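Local coordinates for 402AA LONG hypothetical molybdopterin biosynthesis MOEA protein (Pyrococcus horikoshii, PDB 1UZ5) that probably catalyses the insertion of molybdate into adenylyl-molybdopterin, releasing AMP, in a magnesium-dependent step of molybdenum cofactor biosynthesis, at residues Y43-V48 and S168-N173. Residues are numbered along the deposited sequence; the frame is centred on the assembly and turned at random.
Sequences YSPIDV and SAVGIN
A Schellman motif that ends helix 161-169 presents Val-170 to the loop that follows strand 42-43, where Ser-44, Pro-45, Ile-46 and Val-48 gather round its isopropyl group. The motif turns on Gly-171, whose positive phi of 84° would press a CB against the carbonyl oxygen before it; glycine has none, and its N donates a hydrogen bond to Ser-168 O at 2.9 Å. Val-170, branched at CB, can meet several neighbours at once. Its CG2 lies 3.7 Å from CD of Pro-45, the two side chains crossing at about a right angle, while CG of the same rigid, apolar ring rests 3.4 Å from Val-170 O. On its other branch, CG1 approaches Val-48 CG2 at 4.1 Å. Ile-46 carries CG1 between its backbone N and carbonyl carbon (chi1 61°), 4.0 Å from Val-170 CB, and its longer arm lets CD1 reach Val-170 CA at 3.8 Å. Ile-172 is long enough to bring its CD1 against Pro-45 CD. Ser-44 is small enough for this buried place, and its OG, 3.6 Å from Val-170 CG1, is satisfied within its own loop: it donates to Ile-46 O over 2.6 Å, in the carbonyl plane and on a lone pair. An alanine here would probably leave Ile-46 O without this donor, open a small gap beside Val-170 CG1 and let the turn move more freely. Leu-152 of strand 151-153 touches both Ser-44 and Val-170. Apolar packing of a Schellman-capped helix end against a loop braced by a serine hydroxyl thus joins sequence-distant parts of this MoeA-family protein's N-terminal region.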
loop_
_atom_site.group_PDB
_atom_site.type_symbol
_atom_site.label_atom_id
_atom_site.label_comp_id
_atom_site.label_asym_id
_atom_site.label_seq_id
_atom_site.Cartn_x
_atom_site.Cartn_y
_atom_site.Cartn_z
ATOM N N TYR A 43 -3.835 16.062 -5.004
ATOM C CA TYR A 43 -3.060 16.898 -5.916
ATOM C C TYR A 43 -2.407 18.035 -5.131
ATOM O O TYR A 43 -2.976 18.532 -4.161
ATOM C CB TYR A 43 -3.993 17.444 -6.998
ATOM C CG TYR A 43 -4.647 16.358 -7.833
ATOM C CD1 TYR A 43 -4.014 15.845 -8.967
ATOM C CD2 TYR A 43 -5.890 15.834 -7.479
ATOM C CE1 TYR A 43 -4.603 14.836 -9.728
ATOM C CE2 TYR A 43 -6.487 14.818 -8.235
ATOM C CZ TYR A 43 -5.838 14.327 -9.353
ATOM O OH TYR A 43 -6.417 13.326 -10.098
ATOM N N SER A 44 -1.215 18.449 -5.538
ATOM C CA SER A 44 -0.539 19.514 -4.803
ATOM C C SER A 44 -1.370 20.783 -4.759
ATOM O O SER A 44 -1.810 21.276 -5.794
ATOM C CB SER A 44 0.817 19.839 -5.422
ATOM O OG SER A 44 1.488 20.796 -4.616
ATOM N N PRO A 45 -1.601 21.322 -3.553
ATOM C CA PRO A 45 -2.378 22.545 -3.360
ATOM C C PRO A 45 -1.523 23.800 -3.557
ATOM O O PRO A 45 -2.040 24.912 -3.551
ATOM C CB PRO A 45 -2.861 22.411 -1.922
ATOM C CG PRO A 45 -1.674 21.783 -1.265
ATOM C CD PRO A 45 -1.263 20.714 -2.252
ATOM N N ILE A 46 -0.217 23.624 -3.720
ATOM C CA ILE A 46 0.672 24.771 -3.909
ATOM C C ILE A 46 1.795 24.463 -4.881
ATOM O O ILE A 46 2.056 23.298 -5.204
ATOM C CB ILE A 46 1.361 25.196 -2.591
ATOM C CG1 ILE A 46 2.222 24.040 -2.075
ATOM C CG2 ILE A 46 0.329 25.618 -1.558
ATOM C CD1 ILE A 46 3.205 24.435 -0.992
ATOM N N ASP A 47 2.452 25.524 -5.347
ATOM C CA ASP A 47 3.600 25.402 -6.231
ATOM C C ASP A 47 4.800 25.175 -5.315
ATOM O O ASP A 47 4.858 25.730 -4.219
ATOM C CB ASP A 47 3.854 26.702 -7.006
ATOM C CG ASP A 47 2.946 26.869 -8.206
ATOM O OD1 ASP A 47 2.942 25.980 -9.091
ATOM O OD2 ASP A 47 2.247 27.905 -8.272
ATOM N N VAL A 48 5.756 24.381 -5.782
ATOM C CA VAL A 48 6.969 24.108 -5.037
ATOM C C VAL A 48 8.161 24.342 -5.959
ATOM O O VAL A 48 8.270 23.700 -6.999
ATOM C CB VAL A 48 7.031 22.639 -4.563
ATOM C CG1 VAL A 48 8.290 22.428 -3.743
ATOM C CG2 VAL A 48 5.779 22.282 -3.763
ATOM N N SER A 168 3.209 16.685 3.875
ATOM C CA SER A 168 3.620 17.723 4.812
ATOM C C SER A 168 4.302 18.861 4.043
ATOM O O SER A 168 4.057 20.034 4.302
ATOM C CB SER A 168 4.604 17.156 5.836
ATOM O OG SER A 168 5.125 18.187 6.667
ATOM N N ALA A 169 5.159 18.487 3.099
ATOM C CA ALA A 169 5.908 19.441 2.286
ATOM C C ALA A 169 5.017 20.439 1.542
ATOM O O ALA A 169 5.457 21.540 1.218
ATOM C CB ALA A 169 6.795 18.690 1.303
ATOM N N VAL A 170 3.770 20.066 1.270
ATOM C CA VAL A 170 2.873 20.974 0.575
ATOM C C VAL A 170 1.823 21.598 1.496
ATOM O O VAL A 170 0.835 22.155 1.028
ATOM C CB VAL A 170 2.193 20.288 -0.626
ATOM C CG1 VAL A 170 3.251 19.866 -1.633
ATOM C CG2 VAL A 170 1.378 19.082 -0.165
ATOM N N GLY A 171 2.047 21.505 2.806
ATOM C CA GLY A 171 1.125 22.107 3.762
ATOM C C GLY A 171 -0.106 21.315 4.173
ATOM O O GLY A 171 -0.952 21.815 4.913
ATOM N N ILE A 172 -0.212 20.079 3.701
ATOM C CA ILE A 172 -1.355 19.234 4.038
ATOM C C ILE A 172 -1.170 18.645 5.442
ATOM O O ILE A 172 -0.165 17.989 5.720
ATOM C CB ILE A 172 -1.501 18.095 2.991
ATOM C CG1 ILE A 172 -1.967 18.690 1.658
ATOM C CG2 ILE A 172 -2.497 17.035 3.475
ATOM C CD1 ILE A 172 -1.910 17.733 0.500
ATOM N N ASN A 173 -2.127 18.886 6.332
ATOM C CA ASN A 173 -2.015 18.344 7.683
ATOM C C ASN A 173 -3.169 17.389 8.038
ATOM O O ASN A 173 -3.253 16.895 9.161
ATOM C CB ASN A 173 -1.917 19.482 8.702
ATOM C CG ASN A 173 -3.229 20.189 8.911
ATOM O OD1 ASN A 173 -3.998 20.385 7.973
ATOM N ND2 ASN A 173 -3.488 20.592 10.149
#